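Local coordinates for protein CofB (Escherichia coli, PDB 5AX6) that forms a homotrimer as the minor pilin of the CFA/III type IVb pilus of enterotoxigenic Escherichia coli and probably takes part in pilus assembly, at residues G372-E377 and A443-Q448; R194-S199 and G213-T218. All coordinates share one frame; numbering follows the deposited sequence.

Overall arrangement
The two contacts lie at far ends of an elongated chain, on opposite sides of its centre: their own centres are 98 Å apart and their nearest atoms about 81 Å apart, so neither touches the other. Contact 2 (194-199 with 213-218) comes first along the sequence, in the pilin domain, where a loop meets a strand near one margin of the antiparallel sheet. Contact 1 (372-377 with 443-448) belongs to the C-terminal domain, and the beta-repeat region falls between them in sequence. They also differ in surroundings: a second subunit of the trimer packs against contact 1, whereas no other chain of the assembly touches contact 2.

Contact 1: residues G372-E377 and A443-Q448; sequences GNVTSE and AIQVNQ
Val374 packs against the amide ends of Gln445 and Asn447 in a small loop-on-strand contact of the C-terminal domain, where the turn before strand 381-384 rests on one face of strand 438-448. No hydrogen bond crosses between the segments, and only 97 Å² is buried. Val374 CG2 sits 3.6 Å from Asn447 OD1, and its other methyl, CG1, lies 3.7 Å from the same Asn447 OD1, so both branches of the valine straddle one carbonyl oxygen. CG1 also reaches Gln445 NE2 at 3.8 Å. The valine side chain crosses both amide-bearing side chains at about a right angle.

The two amides are joined to each other. Gln445 NE2 donates to Asn447 OD1 over 2.9 Å in a nearly straight bond (166°), arriving in the carbonyl plane on a lone pair while the acceptor stays within the Gln445 amide plane. Gln445 reaches this oxygen through a chain whose CG lies opposite the backbone N (chi1 -171°) and which stays extended beyond it. The remaining amide atoms turn to the second subunit: Gln445 OE1 accepts from Arg430 N of that subunit, and Asn447 ND2 donates to its Ala427 O. These bonds at both ends should fix the rotation of each amide. A leucine in place of Asn447 would probably leave Gln445 NE2 without this acceptor and the second subunit's Ala427 O without its donor.

Ser376 N bonds to Asn373 O at 3.1 Å, closing a type I beta turn over 373-376. Gln445 and Asn447, alternate residues of the strand, present their side chains to the same face; Val446 points away from the loop and packs on Leu401 of strand 398-409. The loop thus lies over one face of an antiparallel sheet, where strand 438-448 pairs with 452-463 and meets the second subunit at the trimer interface.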
# COMPACT_ATOMS: atom_id res chain seq x y z
N GLY A 372 29.14 36.99 -32.45
CA GLY A 372 28.37 35.76 -32.53
C GLY A 372 26.86 35.97 -32.61
O GLY A 372 26.30 36.78 -31.88
N ASN A 373 26.22 35.25 -33.53
CA ASN A 373 24.77 35.22 -33.61
C ASN A 373 24.34 33.78 -33.36
O ASN A 373 24.08 33.02 -34.30
CB ASN A 373 24.27 35.72 -34.97
CG ASN A 373 22.75 35.70 -35.08
OD1 ASN A 373 22.04 35.53 -34.08
ND2 ASN A 373 22.25 35.86 -36.29
N VAL A 374 24.31 33.39 -32.09
CA VAL A 374 24.20 31.98 -31.75
C VAL A 374 22.86 31.37 -32.13
O VAL A 374 22.76 30.16 -32.30
CB VAL A 374 24.45 31.73 -30.24
CG1 VAL A 374 25.84 32.25 -29.85
CG2 VAL A 374 23.35 32.37 -29.39
N THR A 375 21.82 32.20 -32.27
CA THR A 375 20.49 31.67 -32.58
C THR A 375 20.38 31.24 -34.04
O THR A 375 19.42 30.57 -34.42
CB THR A 375 19.36 32.69 -32.29
OG1 THR A 375 19.54 33.85 -33.12
CG2 THR A 375 19.33 33.09 -30.83
N SER A 376 21.37 31.63 -34.84
CA SER A 376 21.25 31.50 -36.29
C SER A 376 22.49 30.98 -36.99
O SER A 376 22.46 30.73 -38.19
CB SER A 376 20.88 32.86 -36.91
OG SER A 376 19.50 32.95 -37.15
N GLU A 377 23.58 30.82 -36.25
CA GLU A 377 24.85 30.40 -36.85
C GLU A 377 24.78 29.01 -37.46
O GLU A 377 24.23 28.08 -36.87
CB GLU A 377 25.97 30.44 -35.82
CG GLU A 377 26.64 31.80 -35.69
CD GLU A 377 27.56 31.88 -34.49
OE1 GLU A 377 27.42 31.03 -33.58
OE2 GLU A 377 28.42 32.79 -34.45
N ALA A 443 36.37 27.50 -27.27
CA ALA A 443 35.41 28.12 -26.39
C ALA A 443 34.03 27.61 -26.75
O ALA A 443 33.56 27.82 -27.88
CB ALA A 443 35.48 29.65 -26.49
N ILE A 444 33.38 26.93 -25.81
CA ILE A 444 32.06 26.37 -26.07
C ILE A 444 31.04 27.13 -25.24
O ILE A 444 31.17 27.24 -24.03
CB ILE A 444 32.01 24.86 -25.77
CG1 ILE A 444 32.97 24.12 -26.72
CG2 ILE A 444 30.60 24.33 -25.96
CD1 ILE A 444 33.37 22.69 -26.28
N GLN A 445 30.04 27.67 -25.92
CA GLN A 445 29.03 28.50 -25.29
C GLN A 445 27.67 27.84 -25.37
O GLN A 445 27.34 27.21 -26.38
CB GLN A 445 28.99 29.88 -25.96
CG GLN A 445 28.13 30.93 -25.26
CD GLN A 445 28.39 32.32 -25.83
OE1 GLN A 445 29.49 32.86 -25.68
NE2 GLN A 445 27.40 32.89 -26.49
N VAL A 446 26.89 27.99 -24.31
CA VAL A 446 25.53 27.49 -24.27
C VAL A 446 24.62 28.65 -23.94
O VAL A 446 24.83 29.34 -22.94
CB VAL A 446 25.36 26.37 -23.22
CG1 VAL A 446 23.88 26.03 -23.02
CG2 VAL A 446 26.17 25.12 -23.65
N ASN A 447 23.60 28.82 -24.77
CA ASN A 447 22.59 29.84 -24.58
C ASN A 447 21.20 29.24 -24.70
O ASN A 447 21.05 28.13 -25.19
CB ASN A 447 22.76 30.96 -25.61
CG ASN A 447 24.14 31.59 -25.55
OD1 ASN A 447 25.00 31.31 -26.40
ND2 ASN A 447 24.36 32.41 -24.54
N GLN A 448 20.19 29.98 -24.26
CA GLN A 448 18.82 29.49 -24.29
C GLN A 448 17.82 30.61 -24.57
O GLN A 448 18.01 31.75 -24.13
CB GLN A 448 18.47 28.81 -22.95
CG GLN A 448 18.37 29.80 -21.80
CD GLN A 448 18.41 29.15 -20.43
OE1 GLN A 448 19.30 29.44 -19.62
NE2 GLN A 448 17.43 28.32 -20.14

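Contact 2: residues R194-S199 and G213-T218; sequences RLTTIS and GSLDKT
Leu215, Thr196 and Ile198 form a small apolar patch in the pilin domain, where the loop between helix 208-211 and strand 220-227 passes over strand 194-198. No hydrogen bond links the two segments, which bury 124 Å² between them. On the Leu215 side methyl groups meet. Leu215 CD2 stands 4.0 Å from Thr196 CG2, with the two side chains crossing at about a right angle, and the same CD2 lies 4.2 Å from Ile198 CD1. One leucine methyl thus touches two strand residues that lie two positions apart.

Thr196 turns its two branches to different uses. Its CG2, anti to the backbone N, faces the leucine, while OG1, beside that N (chi1 -67°), is hydrogen-bonded to Glu184 OE1 on the adjoining strand 179-185. The buried hydroxyl is therefore satisfied within the sheet, and the methyl is left for the loop. Tyr221, at the start of strand 220-227, touches both Thr196 and Leu215 and extends the patch.

The setting is the antiparallel sheet of a type IVb pilin domain, in which strand 194-198 pairs with 179-185 and with the short outermost strand 201-202. Leu203, just beyond that short strand, packs on both Thr196 and Ile198.

At the other end of the contact, Ile198 CD1 approaches Ser214 OG to 3.8 Å, a van der Waals contact of a methyl with a hydroxyl oxygen. Ile198 leaves the backbone obliquely, and with chi1 -58° and chi2 -59° the chain bends to bring CD1 nearer the loop. Ser214 directs its hydroxyl back along its own chain, where OG is hydrogen-bonded to Asn211 O, three residues earlier.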
# COMPACT_ATOMS: atom_id res chain seq x y z
N ARG A 194 -33.75 0.04 41.40
CA ARG A 194 -34.87 -0.35 40.55
C ARG A 194 -35.16 0.77 39.56
O ARG A 194 -34.77 1.92 39.78
CB ARG A 194 -36.12 -0.64 41.39
CG ARG A 194 -36.63 0.61 42.11
CD ARG A 194 -38.02 0.43 42.74
NE ARG A 194 -38.34 1.61 43.53
CZ ARG A 194 -37.94 1.80 44.79
NH1 ARG A 194 -37.23 0.85 45.41
NH2 ARG A 194 -38.25 2.92 45.42
N LEU A 195 -35.83 0.44 38.47
CA LEU A 195 -36.20 1.46 37.49
C LEU A 195 -37.15 2.48 38.12
O LEU A 195 -38.12 2.12 38.78
CB LEU A 195 -36.85 0.83 36.26
CG LEU A 195 -35.95 -0.11 35.46
CD1 LEU A 195 -36.76 -0.81 34.37
CD2 LEU A 195 -34.80 0.68 34.85
N THR A 196 -36.84 3.75 37.94
CA THR A 196 -37.78 4.80 38.30
C THR A 196 -38.96 4.72 37.34
O THR A 196 -38.76 4.47 36.15
CB THR A 196 -37.12 6.19 38.24
OG1 THR A 196 -36.13 6.27 39.27
CG2 THR A 196 -38.15 7.30 38.42
N THR A 197 -40.18 4.87 37.84
CA THR A 197 -41.36 4.79 36.97
C THR A 197 -42.27 6.01 37.10
O THR A 197 -42.33 6.65 38.15
CB THR A 197 -42.23 3.54 37.26
OG1 THR A 197 -42.63 3.55 38.64
CG2 THR A 197 -41.48 2.23 36.94
N ILE A 198 -42.97 6.30 36.01
CA ILE A 198 -44.00 7.33 35.95
C ILE A 198 -45.29 6.64 35.52
O ILE A 198 -45.41 6.20 34.37
CB ILE A 198 -43.65 8.45 34.95
CG1 ILE A 198 -42.32 9.11 35.31
CG2 ILE A 198 -44.78 9.47 34.87
CD1 ILE A 198 -42.30 9.72 36.68
N SER A 199 -46.24 6.51 36.44
CA SER A 199 -47.46 5.75 36.16
C SER A 199 -47.13 4.34 35.68
O SER A 199 -47.72 3.84 34.73
CB SER A 199 -48.33 6.47 35.13
OG SER A 199 -48.87 7.66 35.67
N GLY A 213 -40.99 16.83 37.86
CA GLY A 213 -41.82 17.36 38.93
C GLY A 213 -42.37 16.33 39.90
O GLY A 213 -42.50 16.60 41.09
N SER A 214 -42.70 15.15 39.39
CA SER A 214 -43.29 14.10 40.22
C SER A 214 -42.24 13.22 40.89
O SER A 214 -42.58 12.24 41.56
CB SER A 214 -44.25 13.25 39.39
OG SER A 214 -43.69 12.93 38.12
N LEU A 215 -40.97 13.56 40.71
CA LEU A 215 -39.88 12.75 41.25
C LEU A 215 -39.70 12.92 42.76
O LEU A 215 -39.21 13.94 43.24
CB LEU A 215 -38.56 13.07 40.54
CG LEU A 215 -38.36 12.29 39.24
CD1 LEU A 215 -36.89 11.95 39.03
CD2 LEU A 215 -39.23 11.04 39.23
N ASP A 216 -40.11 11.89 43.49
CA ASP A 216 -39.97 11.81 44.94
C ASP A 216 -38.55 12.14 45.41
O ASP A 216 -37.60 11.40 45.15
CB ASP A 216 -40.37 10.40 45.40
CG ASP A 216 -40.46 10.26 46.90
OD1 ASP A 216 -40.00 11.17 47.62
OD2 ASP A 216 -40.98 9.22 47.35
N LYS A 217 -38.41 13.25 46.13
CA LYS A 217 -37.09 13.72 46.56
C LYS A 217 -36.50 12.90 47.71
O LYS A 217 -35.35 13.11 48.08
CB LYS A 217 -37.16 15.20 46.96
CG LYS A 217 -35.88 15.98 46.69
CD LYS A 217 -35.87 17.30 47.45
CE LYS A 217 -34.99 17.23 48.69
NZ LYS A 217 -33.53 17.24 48.36
N THR A 218 -37.28 11.98 48.27
CA THR A 218 -36.76 11.12 49.34
C THR A 218 -35.81 10.04 48.82
O THR A 218 -35.00 9.51 49.58
CB THR A 218 -37.89 10.42 50.13
OG1 THR A 218 -39.13 10.54 49.42
CG2 THR A 218 -38.03 11.03 51.51